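Local coordinates for protein histidine kinase (PDB 6TNE) that serves as the receiver domain of the hybrid histidine kinase CckA, probably taking up and passing on a phosphoryl group in a two-component phosphorelay, at residues Ser52-Ile55 against Gly61-Leu64; Thr63-Ala68 against Val77-Gly82; Leu4-Glu9 against Glu34-Ile39; Thr99-Pro104 against Lys108-Arg113; Val15-Leu20 against Val27-Asp32. All blocks are in the same frame, centred on the assembly; numbering follows the deposited sequence. Where two conformers were deposited one is given.

Contact 1: residues Ser52-Ile55 against Gly61-Leu64; sequences SDVI and GPTL
The flat groups that carry the contact of Ser52-Ile55 with Gly61-Leu64 are the carbonyls of Val54 and Asp53. At the first, Gly61 N donates to Val54 O at 2.8 Å, nearly straight at 166° but with the nitrogen tilted 21° out of the carbonyl plane. At the second, Gly61 CA makes a C-H...O contact with Asp53 O at 3.4 Å. The same Asp53 O accepts a hydrogen bond from Ser52 OG at 2.9 Å. The Ser52 hydroxyl is turned away from its own N (chi1 -176°), which brings OG 3.7 Å from Gly61 CA. Further along the helix, Leu64 CD2 comes within 4.0 Å of Ser52 OG. Val54 crosses Pro62 at about a right angle, its CG1 being 4.0 Å from Pro62 CD. In receiver domains the aspartate ending the third strand is the phosphoacceptor; Asp53 holds that position, pairs with Lys103 and lies close to Glu7 and Asp8. Because Asp53 O and Val54 O both face the glycine that opens helix 61-72, the backbone next to the probable phosphorylation site is tied directly to the helix start, while the Asp53 side chain leaves the backbone on the side away from the helix.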
# COMPACT_ATOMS: atom_id res chain seq x y z
N SER A 52 2.69 1.35 0.00
CA SER A 52 3.80 0.90 0.82
C SER A 52 4.72 2.04 1.17
O SER A 52 5.06 2.88 0.32
CB SER A 52 4.63 -0.15 0.08
OG SER A 52 5.66 -0.68 0.90
N ASP A 53 5.17 2.06 2.42
CA ASP A 53 6.31 2.88 2.81
C ASP A 53 7.54 2.43 2.03
O ASP A 53 7.64 1.28 1.59
CB ASP A 53 6.53 2.74 4.34
CG ASP A 53 7.36 3.87 4.97
OD1 ASP A 53 7.63 4.87 4.29
OD2 ASP A 53 7.79 3.71 6.14
N VAL A 54 8.46 3.36 1.81
CA VAL A 54 9.69 3.05 1.08
C VAL A 54 10.72 2.41 1.99
O VAL A 54 11.22 1.31 1.69
CB VAL A 54 10.21 4.32 0.34
CG1 VAL A 54 11.57 4.02 -0.32
CG2 VAL A 54 9.18 4.76 -0.67
N ILE A 55 11.06 3.07 3.08
CA ILE A 55 12.12 2.60 3.97
C ILE A 55 11.45 1.98 5.19
O ILE A 55 10.63 2.63 5.86
CB ILE A 55 13.01 3.76 4.42
CG1 ILE A 55 13.65 4.43 3.19
CG2 ILE A 55 14.03 3.26 5.42
CD1 ILE A 55 14.29 3.46 2.19
N GLY A 61 10.27 -0.90 0.25
CA GLY A 61 9.06 -0.98 -0.55
C GLY A 61 9.29 -1.35 -2.01
O GLY A 61 8.62 -2.22 -2.56
N PRO A 62 10.26 -0.71 -2.68
CA PRO A 62 10.50 -1.08 -4.09
C PRO A 62 10.96 -2.53 -4.27
O PRO A 62 10.56 -3.19 -5.24
CB PRO A 62 11.55 -0.05 -4.53
CG PRO A 62 11.18 1.13 -3.69
CD PRO A 62 10.88 0.59 -2.35
N THR A 63 11.73 -3.06 -3.32
CA THR A 63 12.08 -4.48 -3.35
C THR A 63 10.87 -5.36 -3.13
O THR A 63 10.72 -6.40 -3.81
CB THR A 63 13.20 -4.74 -2.34
OG1 THR A 63 14.36 -3.98 -2.68
CG2 THR A 63 13.55 -6.24 -2.26
N LEU A 64 10.01 -4.99 -2.19
CA LEU A 64 8.74 -5.68 -2.03
C LEU A 64 7.98 -5.70 -3.35
O LEU A 64 7.47 -6.75 -3.75
CB LEU A 64 7.91 -5.01 -0.93
CG LEU A 64 6.43 -5.44 -0.90
CD1 LEU A 64 6.28 -6.95 -0.58
CD2 LEU A 64 5.70 -4.58 0.13

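Contact 2: residues Thr63-Ala68 against Val77-Gly82; sequences TLLKKA and VMFISG
Leu65 is the residue of Thr63-Ala68 that plugs helix 61-72 onto strand 77-81, meeting Val77 and Phe79 and so packing together the last two elements of the beta-alpha-beta unit made with strand 49-53. Its side chain starts toward the strand, and CB already touches the far end of the aromatic ring, 4.0 Å from Phe79 CZ. From there CG stands anti to the backbone N (chi1 178°) and splits the chain into two methyls with separate partners. CD2 stays with the ring, 4.0 Å from Phe79 CZ, approaching at the edge and near the ring plane instead of over a face. CD1 runs the other way to the start of the strand and meets a branch of Val77 tip to tip. The other branch, Val77 CG1, lies 3.8 Å above the Phe79 plane, offset toward the rim. Leucine, valine and phenylalanine therefore form one small apolar cluster, in which the ring has Leu65 at its edge and Val77 on one face.

No hydrogen bond crosses between the two segments, so side-chain packing alone joins them. Val98 of the adjoining strand touches both Leu65 and Phe79, and Leu50 touches Val77, which extends the cluster over neighbouring strands. Met78 points to the other side of the sheet, where it meets helix 107-118. The tightest point lies between Leu65 CD1 and Val77 CG2, which are 3.5 Å apart, closer than carbons usually pack.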
# COMPACT_ATOMS: atom_id res chain seq x y z
N THR A 63 11.73 -3.06 -3.32
CA THR A 63 12.08 -4.48 -3.35
C THR A 63 10.87 -5.36 -3.13
O THR A 63 10.72 -6.40 -3.81
CB THR A 63 13.20 -4.74 -2.34
OG1 THR A 63 14.36 -3.98 -2.68
CG2 THR A 63 13.55 -6.24 -2.26
N LEU A 64 10.01 -4.99 -2.19
CA LEU A 64 8.74 -5.68 -2.03
C LEU A 64 7.98 -5.70 -3.35
O LEU A 64 7.47 -6.75 -3.75
CB LEU A 64 7.91 -5.01 -0.93
CG LEU A 64 6.43 -5.44 -0.90
CD1 LEU A 64 6.28 -6.95 -0.58
CD2 LEU A 64 5.70 -4.58 0.13
N LEU A 65 7.91 -4.57 -4.05
CA LEU A 65 7.20 -4.56 -5.33
C LEU A 65 7.82 -5.54 -6.30
O LEU A 65 7.12 -6.27 -7.01
CB LEU A 65 7.20 -3.14 -5.90
CG LEU A 65 6.53 -3.02 -7.26
CD1 LEU A 65 5.07 -3.55 -7.12
CD2 LEU A 65 6.57 -1.61 -7.79
N LYS A 66 9.15 -5.58 -6.37
CA LYS A 66 9.78 -6.53 -7.29
C LYS A 66 9.39 -7.96 -6.96
O LYS A 66 9.14 -8.77 -7.86
CB LYS A 66 11.27 -6.33 -7.20
CG LYS A 66 11.74 -5.21 -8.11
CD LYS A 66 11.55 -5.61 -9.58
CE LYS A 66 12.18 -4.62 -10.57
NZ LYS A 66 11.44 -4.59 -11.88
N LYS A 67 9.32 -8.29 -5.69
CA LYS A 67 8.97 -9.65 -5.29
C LYS A 67 7.49 -9.95 -5.42
O LYS A 67 7.10 -11.11 -5.64
CB LYS A 67 9.43 -9.89 -3.86
CG LYS A 67 10.91 -9.86 -3.71
CD LYS A 67 11.31 -10.08 -2.27
CE LYS A 67 12.80 -10.03 -2.05
NZ LYS A 67 13.49 -11.13 -2.78
N ALA A 68 6.64 -8.93 -5.28
CA ALA A 68 5.21 -9.13 -5.16
C ALA A 68 4.45 -8.76 -6.41
O ALA A 68 3.27 -9.06 -6.49
CB ALA A 68 4.64 -8.29 -4.00
N VAL A 77 0.38 0.77 -7.66
CA VAL A 77 1.24 0.80 -6.49
C VAL A 77 1.51 2.25 -6.14
O VAL A 77 1.85 3.04 -7.04
CB VAL A 77 2.57 0.05 -6.72
CG1 VAL A 77 3.49 0.17 -5.52
CG2 VAL A 77 2.31 -1.40 -7.19
N MET A 78 1.38 2.60 -4.87
CA MET A 78 1.64 3.95 -4.39
C MET A 78 2.65 3.86 -3.27
O MET A 78 2.39 3.19 -2.25
CB MET A 78 0.37 4.53 -3.84
CG MET A 78 0.52 5.91 -3.32
SD MET A 78 -1.01 6.73 -2.89
CE MET A 78 -1.82 5.61 -1.81
N PHE A 79 3.81 4.46 -3.45
CA PHE A 79 4.82 4.55 -2.41
C PHE A 79 4.63 5.81 -1.62
O PHE A 79 4.31 6.86 -2.18
CB PHE A 79 6.21 4.52 -3.04
CG PHE A 79 6.58 3.17 -3.56
CD1 PHE A 79 6.66 2.06 -2.69
CD2 PHE A 79 6.80 2.97 -4.91
CE1 PHE A 79 6.97 0.79 -3.17
CE2 PHE A 79 7.08 1.70 -5.39
CZ PHE A 79 7.17 0.62 -4.53
N ILE A 80 4.89 5.72 -0.33
CA ILE A 80 4.82 6.85 0.58
C ILE A 80 6.17 6.97 1.28
O ILE A 80 6.81 5.96 1.61
CB ILE A 80 3.65 6.72 1.58
CG1 ILE A 80 3.75 5.51 2.51
CG2 ILE A 80 2.29 6.69 0.81
CD1 ILE A 80 2.68 5.44 3.53
N SER A 81 6.61 8.20 1.53
CA SER A 81 7.86 8.36 2.28
C SER A 81 8.00 9.81 2.68
O SER A 81 7.52 10.71 1.98
CB SER A 81 9.12 8.01 1.47
OG SER A 81 10.29 8.09 2.29
N GLY A 82 8.70 10.03 3.81
CA GLY A 82 9.11 11.36 4.22
C GLY A 82 10.32 11.87 3.49
O GLY A 82 10.67 13.04 3.65

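Contact 3: residues Leu4-Glu9 against Glu34-Ile39; sequences LFVEDE and EEALII
Ala36 and Ile39 are the residues through which Glu34-Ile39 packs on Leu4 and Val6. The helical segment runs almost antiparallel to strand 4-6, at 170°, with the axes 9.3 Å apart at their closest. The carboxylates of the first two residues bond to backbone N-H groups of loops: Glu34 OE1 takes a hydrogen bond from Ile59 N, and Glu35 OE2 one from Ala31 N, while the N-H of Glu35 is bound by the N-cap residue Asp32. Ala36 then brings the backbones together. Its methyl rests against both branches of Val6, with CB 3.6 Å from Val6 CG2 and 4.0 Å from Val6 CG1, and its small size goes with a CA-CA separation of only 6.6 Å between these residues. On the neighbouring side, Leu4 CD2 lies 3.8 Å from Ala36 O. Leu37 turns its side chain away from the strand, to the backbone of Lys67 and Ala68 on the adjacent helix. One turn after Ala36, Ile39 sends its CG2 branch, anti to the backbone N, down to Leu4 CD1 at 3.8 Å, the two side chains crossing obliquely. Leu4 thus spans a full turn, one methyl for each end. The side-chain contacts are apolar, and no hydrogen bond crosses.

Helix 33-42 connects strand 26-30 to strand 49-53 and passes, beside helix 61-72, over strand 2-6, which lies between them in the 2-1-3-4-5 order of the CheY-like receiver fold. Ala36 and Ile39 also touch strand 26-30, Leu4 and Val6 also pack on Leu50 of strand 49-53, and Phe5 faces the other side, against helix 10-21.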
# COMPACT_ATOMS: atom_id res chain seq x y z
N LEU A 4 -3.73 -3.33 -0.00
CA LEU A 4 -2.68 -3.84 0.87
C LEU A 4 -1.85 -2.63 1.28
O LEU A 4 -1.27 -1.97 0.42
CB LEU A 4 -1.85 -4.89 0.11
CG LEU A 4 -0.60 -5.41 0.81
CD1 LEU A 4 -0.87 -5.90 2.21
CD2 LEU A 4 0.04 -6.51 -0.08
N PHE A 5 -1.80 -2.35 2.58
CA PHE A 5 -1.18 -1.14 3.12
C PHE A 5 -0.02 -1.58 4.00
O PHE A 5 -0.25 -2.20 5.06
CB PHE A 5 -2.21 -0.33 3.93
CG PHE A 5 -1.84 1.10 4.15
CD1 PHE A 5 -0.66 1.49 4.73
CD2 PHE A 5 -2.67 2.11 3.68
CE1 PHE A 5 -0.33 2.85 4.88
CE2 PHE A 5 -2.37 3.47 3.84
CZ PHE A 5 -1.18 3.85 4.45
N VAL A 6 1.19 -1.28 3.58
CA VAL A 6 2.42 -1.75 4.22
C VAL A 6 3.12 -0.55 4.82
O VAL A 6 3.55 0.37 4.11
CB VAL A 6 3.32 -2.46 3.21
CG1 VAL A 6 4.48 -3.14 3.93
CG2 VAL A 6 2.51 -3.42 2.33
N GLU A 7 3.25 -0.52 6.15
CA GLU A 7 3.82 0.62 6.87
C GLU A 7 4.24 0.10 8.23
O GLU A 7 3.44 -0.49 8.96
CB GLU A 7 2.77 1.74 6.96
CG GLU A 7 3.08 2.86 7.93
CD GLU A 7 4.36 3.56 7.60
OE1 GLU A 7 4.37 4.32 6.63
OE2 GLU A 7 5.38 3.35 8.28
N ASP A 8 5.52 0.31 8.58
CA ASP A 8 6.04 -0.18 9.85
C ASP A 8 5.59 0.65 11.04
O ASP A 8 5.61 0.14 12.18
CB ASP A 8 7.55 -0.27 9.84
CG ASP A 8 8.19 1.04 9.56
OD1 ASP A 8 7.91 1.64 8.52
OD2 ASP A 8 9.03 1.47 10.39
N GLU A 9 5.30 1.93 10.84
CA GLU A 9 4.91 2.79 11.95
C GLU A 9 3.44 2.56 12.25
O GLU A 9 2.55 2.97 11.48
CB GLU A 9 5.13 4.23 11.56
CG GLU A 9 5.13 5.18 12.73
CD GLU A 9 5.75 6.51 12.34
OE1 GLU A 9 6.50 6.54 11.33
OE2 GLU A 9 5.45 7.52 13.02
N GLU A 34 8.13 -8.67 4.39
CA GLU A 34 8.01 -10.11 4.46
C GLU A 34 6.54 -10.53 4.75
O GLU A 34 5.99 -11.44 4.11
CB GLU A 34 9.12 -10.57 5.41
CG GLU A 34 10.64 -10.17 4.85
CD GLU A 34 11.31 -8.70 5.13
OE1 GLU A 34 12.51 -8.48 4.81
OE2 GLU A 34 10.73 -7.75 5.65
N GLU A 35 5.86 -9.83 5.67
CA GLU A 35 4.43 -10.06 5.90
C GLU A 35 3.62 -9.71 4.67
O GLU A 35 2.71 -10.45 4.27
CB GLU A 35 4.00 -9.16 7.06
CG GLU A 35 2.55 -9.26 7.36
CD GLU A 35 2.07 -8.40 8.55
OE1 GLU A 35 0.92 -8.59 8.94
OE2 GLU A 35 2.81 -7.54 9.08
N ALA A 36 3.93 -8.57 4.04
CA ALA A 36 3.20 -8.14 2.85
C ALA A 36 3.29 -9.16 1.74
O ALA A 36 2.33 -9.37 1.00
CB ALA A 36 3.68 -6.78 2.41
N LEU A 37 4.47 -9.77 1.56
CA LEU A 37 4.64 -10.74 0.48
C LEU A 37 3.73 -11.95 0.70
O LEU A 37 3.17 -12.48 -0.25
CB LEU A 37 6.11 -11.12 0.39
CG LEU A 37 6.50 -11.96 -0.80
CD1 LEU A 37 6.14 -11.30 -2.13
CD2 LEU A 37 8.02 -12.18 -0.70
N ILE A 38 3.59 -12.41 1.94
CA ILE A 38 2.69 -13.53 2.21
C ILE A 38 1.25 -13.13 1.98
O ILE A 38 0.48 -13.87 1.38
CB ILE A 38 2.95 -14.02 3.65
CG1 ILE A 38 4.31 -14.70 3.69
CG2 ILE A 38 1.81 -14.94 4.15
CD1 ILE A 38 4.79 -15.02 5.05
N ILE A 39 0.86 -11.91 2.41
CA ILE A 39 -0.49 -11.46 2.17
C ILE A 39 -0.78 -11.38 0.67
O ILE A 39 -1.83 -11.80 0.19
CB ILE A 39 -0.75 -10.10 2.86
CG1 ILE A 39 -0.71 -10.26 4.38
CG2 ILE A 39 -2.11 -9.53 2.47
CD1 ILE A 39 -0.54 -8.94 5.10

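Contact 4: residues Thr99-Pro104 against Lys108-Arg113; sequences TFLPKP and KTLAER
Leu101 is the central side chain of this contact, meeting Thr109, Leu110 and Arg113 with its two methyls. Leu101 CD2 meets Leu110 CD1 at 3.6 Å, the two side chains crossing at about a right angle. Leu101 CD1 touches Thr109 CG2 at 3.7 Å and also the guanidinium of Arg113. It covers one face of that flat group, 3.5 Å above the plane and offset toward the rim. The Arg113 chain bends at chi2 (-69°), which turns the guanidinium over the Leu101 methyl. Here the closing beta-alpha element of the receiver fold packs on itself: strand 98-102, the edge strand of the parallel sheet, is followed by helix 107-118, and segments 99-102 and 108-113 run nearly antiparallel (170°), their axes 10.2 Å apart at the closest. Phe100 O sits at the guanidinium edge, in its plane, but 3.8 Å from Arg113 NH1. A water joins the two segments instead, accepting from Arg113 NH1 at 3.0 Å and bonded to Thr99 OG1 at 2.9 Å. A second water between Phe100 O and Arg113 NH2 lies implausibly close to both and its placement is doubtful. Thr109 turns its methyl to Leu101 and its hydroxyl to Asp106, while Leu110 reaches on to Ala16 and Leu20 of helix 10-21.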
# COMPACT_ATOMS: atom_id res chain seq x y z
N THR A 99 3.21 5.28 -8.32
CA THR A 99 3.04 6.66 -7.90
C THR A 99 3.73 6.88 -6.56
O THR A 99 4.13 5.91 -5.88
CB THR A 99 1.55 7.05 -7.82
OG1 THR A 99 0.90 6.27 -6.81
CG2 THR A 99 0.82 6.92 -9.14
N PHE A 100 3.77 8.13 -6.11
CA PHE A 100 4.52 8.55 -4.92
C PHE A 100 3.80 9.67 -4.21
O PHE A 100 3.58 10.73 -4.83
CB PHE A 100 5.87 9.10 -5.33
CG PHE A 100 6.67 8.17 -6.13
CD1 PHE A 100 6.55 8.14 -7.51
CD2 PHE A 100 7.56 7.31 -5.50
CE1 PHE A 100 7.29 7.27 -8.26
CE2 PHE A 100 8.31 6.44 -6.26
CZ PHE A 100 8.18 6.43 -7.64
N LEU A 101 3.52 9.48 -2.93
CA LEU A 101 2.81 10.46 -2.11
C LEU A 101 3.71 10.78 -0.92
O LEU A 101 4.13 9.87 -0.20
CB LEU A 101 1.45 9.91 -1.64
CG LEU A 101 0.48 10.74 -0.78
CD1 LEU A 101 -0.04 11.87 -1.63
CD2 LEU A 101 -0.68 9.91 -0.17
N PRO A 102 4.07 12.05 -0.69
CA PRO A 102 4.97 12.34 0.43
C PRO A 102 4.25 12.20 1.77
O PRO A 102 3.06 12.51 1.91
CB PRO A 102 5.39 13.79 0.18
CG PRO A 102 4.26 14.37 -0.55
CD PRO A 102 3.71 13.25 -1.44
N LYS A 103 5.00 11.79 2.79
CA LYS A 103 4.61 11.91 4.18
C LYS A 103 5.07 13.26 4.73
O LYS A 103 6.07 13.81 4.27
CB LYS A 103 5.25 10.79 4.99
CG LYS A 103 4.58 9.42 4.78
CD LYS A 103 4.88 8.44 5.92
CE LYS A 103 5.81 7.39 5.49
NZ LYS A 103 6.17 6.45 6.60
N PRO A 104 4.36 13.82 5.73
CA PRO A 104 3.16 13.29 6.38
C PRO A 104 1.96 13.26 5.45
O PRO A 104 1.79 14.17 4.64
CB PRO A 104 2.91 14.29 7.52
CG PRO A 104 3.64 15.52 7.10
CD PRO A 104 4.83 15.07 6.36
N LYS A 108 -7.28 13.72 2.93
CA LYS A 108 -8.00 14.17 1.75
C LYS A 108 -7.21 13.83 0.50
O LYS A 108 -7.76 13.30 -0.47
CB LYS A 108 -8.25 15.68 1.83
CG LYS A 108 -8.96 16.22 0.57
CD LYS A 108 -9.39 17.70 0.71
CE LYS A 108 -9.98 18.24 -0.62
NZ LYS A 108 -10.78 19.51 -0.47
N THR A 109 -5.89 14.07 0.53
CA THR A 109 -5.06 13.78 -0.63
C THR A 109 -4.91 12.28 -0.81
O THR A 109 -5.00 11.78 -1.94
CB THR A 109 -3.70 14.44 -0.47
OG1 THR A 109 -3.91 15.84 -0.25
CG2 THR A 109 -2.88 14.23 -1.75
N LEU A 110 -4.71 11.54 0.29
CA LEU A 110 -4.60 10.08 0.17
C LEU A 110 -5.85 9.51 -0.49
O LEU A 110 -5.78 8.68 -1.42
CB LEU A 110 -4.39 9.45 1.54
CG LEU A 110 -4.35 7.91 1.58
CD1 LEU A 110 -3.13 7.41 0.83
CD2 LEU A 110 -4.39 7.43 3.03
N ALA A 111 -7.03 9.89 0.02
CA ALA A 111 -8.28 9.37 -0.52
C ALA A 111 -8.45 9.74 -1.99
O ALA A 111 -8.92 8.93 -2.81
CB ALA A 111 -9.45 9.85 0.33
N GLU A 112 -8.10 10.97 -2.35
CA GLU A 112 -8.17 11.39 -3.75
C GLU A 112 -7.29 10.51 -4.64
O GLU A 112 -7.71 10.10 -5.72
CB GLU A 112 -7.71 12.83 -3.81
CG GLU A 112 -7.62 13.48 -5.14
CD GLU A 112 -7.41 14.99 -4.97
OE1 GLU A 112 -7.65 15.74 -5.94
OE2 GLU A 112 -7.02 15.42 -3.87
N ARG A 113 -6.04 10.27 -4.22
CA ARG A 113 -5.13 9.45 -5.03
C ARG A 113 -5.57 8.00 -5.10
O ARG A 113 -5.46 7.37 -6.15
CB ARG A 113 -3.71 9.51 -4.47
CG ARG A 113 -3.15 10.90 -4.36
CD ARG A 113 -2.86 11.57 -5.69
NE ARG A 113 -1.90 12.62 -5.41
CZ ARG A 113 -0.60 12.38 -5.25
NH1 ARG A 113 -0.12 11.13 -5.40
NH2 ARG A 113 0.23 13.38 -4.95
O HOH W 1 -1.03 8.43 -6.29
O HOH W 2 2.55 12.95 -5.54

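Contact 5: residues Val15-Leu20 against Val27-Asp32; sequences VAARLL and VLEAAD
Ala17 faces both Val27 and Glu29, and with Leu20 it seats helix 10-21 on strand 26-30 within the beta-alpha-beta unit that starts at strand 2-6. Segments 15-20 and 27-30 run nearly antiparallel (172°), their axes 9.0 Å apart at the closest. The tight part is the apolar one. The CG1 branch of Val27 stands anti to the backbone N (chi1 -177°) and meets Ala17 CB at 3.8 Å, while its CG2 branch turns to the next helical turn, 3.9 Å from Leu20 CB. One valine thus fills the interval between two turns of the helix, and the small alanine lets the backbones approach to 6.0 Å between the CA atoms of Ala17 and Val27. Phe5 of the neighbouring strand 2-6 touches both Val27 and Leu20 and continues this core, and Leu110 of helix 107-118 packs on Leu20 as well.

The solvent side is at Glu29, polar and partly exposed, yet its carboxylate still lies against the alanine methyl. The chain is extended beyond CG and passes beside that methyl, so that Ala17 CB touches the carboxylate carbon Glu29 CD at 3.7 Å, and no hydrogen bond links the two segments. The charge is answered by arginines from the same helix: Arg13 pairs with one carboxylate oxygen and Arg21 with the other, and Arg21 also binds the carbonyl of Val27. On the apolar side, Val27 CG2 also comes to 3.9 Å from the backbone oxygen Ala17 O.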
# COMPACT_ATOMS: atom_id res chain seq x y z
N VAL A 15 -4.08 4.81 11.53
CA VAL A 15 -4.92 5.96 11.20
C VAL A 15 -5.38 5.87 9.76
O VAL A 15 -6.57 5.99 9.44
CB VAL A 15 -4.19 7.27 11.49
CG1 VAL A 15 -4.90 8.47 10.85
CG2 VAL A 15 -3.97 7.47 12.98
N ALA A 16 -4.42 5.70 8.84
CA ALA A 16 -4.76 5.70 7.42
C ALA A 16 -5.67 4.53 7.09
O ALA A 16 -6.64 4.68 6.31
CB ALA A 16 -3.47 5.66 6.57
N ALA A 17 -5.39 3.35 7.65
CA ALA A 17 -6.23 2.18 7.38
C ALA A 17 -7.66 2.42 7.85
O ALA A 17 -8.63 2.10 7.15
CB ALA A 17 -5.66 0.92 8.05
N ARG A 18 -7.83 2.93 9.08
CA ARG A 18 -9.16 3.17 9.62
C ARG A 18 -9.91 4.22 8.80
O ARG A 18 -11.12 4.10 8.56
CB ARG A 18 -9.05 3.57 11.09
CG ARG A 18 -8.67 2.39 11.95
CD ARG A 18 -8.46 2.80 13.39
NE ARG A 18 -9.74 3.16 14.00
CZ ARG A 18 -9.85 3.69 15.21
NH1 ARG A 18 -8.76 3.95 15.90
NH2 ARG A 18 -11.05 3.98 15.70
N LEU A 19 -9.21 5.27 8.35
CA LEU A 19 -9.87 6.30 7.56
C LEU A 19 -10.23 5.80 6.18
O LEU A 19 -11.28 6.19 5.64
CB LEU A 19 -9.03 7.57 7.51
CG LEU A 19 -9.01 8.24 8.87
CD1 LEU A 19 -7.90 9.29 8.95
CD2 LEU A 19 -10.34 8.89 9.22
N LEU A 20 -9.43 4.88 5.62
CA LEU A 20 -9.79 4.28 4.35
C LEU A 20 -10.97 3.31 4.53
O LEU A 20 -11.88 3.25 3.68
CB LEU A 20 -8.57 3.62 3.76
CG LEU A 20 -7.70 4.22 2.69
CD1 LEU A 20 -8.05 5.52 1.95
CD2 LEU A 20 -6.22 3.82 2.80
N VAL A 27 -8.97 -2.96 3.93
CA VAL A 27 -7.55 -2.64 4.06
C VAL A 27 -6.87 -3.79 4.78
O VAL A 27 -7.17 -4.04 5.97
CB VAL A 27 -7.33 -1.31 4.78
CG1 VAL A 27 -5.85 -1.02 4.82
CG2 VAL A 27 -8.05 -0.20 4.04
N LEU A 28 -5.93 -4.43 4.08
CA LEU A 28 -5.11 -5.49 4.66
C LEU A 28 -3.82 -4.82 5.09
O LEU A 28 -3.06 -4.31 4.25
CB LEU A 28 -4.81 -6.53 3.59
CG LEU A 28 -6.03 -7.22 2.96
CD1 LEU A 28 -5.63 -8.29 1.97
CD2 LEU A 28 -6.90 -7.84 4.03
N GLU A 29 -3.53 -4.86 6.36
CA GLU A 29 -2.36 -4.15 6.89
C GLU A 29 -1.17 -5.08 7.02
O GLU A 29 -1.33 -6.25 7.43
CB GLU A 29 -2.69 -3.60 8.27
CG GLU A 29 -3.68 -2.44 8.23
CD GLU A 29 -4.03 -1.97 9.64
OE1 GLU A 29 -3.14 -1.44 10.34
OE2 GLU A 29 -5.19 -2.15 10.05
N ALA A 30 0.01 -4.55 6.76
CA ALA A 30 1.25 -5.28 7.00
C ALA A 30 2.25 -4.29 7.59
O ALA A 30 2.26 -3.11 7.23
CB ALA A 30 1.79 -5.85 5.67
N ALA A 31 3.13 -4.78 8.47
CA ALA A 31 4.13 -3.93 9.09
C ALA A 31 5.49 -4.06 8.43
O ALA A 31 6.39 -3.30 8.78
CB ALA A 31 4.28 -4.25 10.58
N ASP A 32 5.66 -4.98 7.50
CA ASP A 32 6.95 -5.14 6.84
C ASP A 32 6.74 -5.90 5.54
O ASP A 32 5.65 -6.42 5.26
CB ASP A 32 8.02 -5.81 7.70
CG ASP A 32 7.63 -7.12 8.18
OD1 ASP A 32 7.11 -7.97 7.47
OD2 ASP A 32 7.84 -7.35 9.36

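Overall arrangement
From the N terminus, strand 2-6 leads into helix 10-21 and strand 26-30, whose short return closes contact 5; the chain then enters helix 33-42, which comes back to the first strand in contact 3, so contact 5 lies wholly within that longer loop. Contact 1 follows, where the end of strand 49-53 meets the start of helix 61-72. Contact 2 begins on the same helix, sharing Thr63 and Leu64, and closes on strand 77-81. Contact 4 closes the last, short loop, between strand 98-102 and helix 107-118. Contacts 1, 2 and 3 hold two helices on one face of the sheet, contacts 4 and 5 two on the other, and Lys103 bridges Asp53 and Glu7.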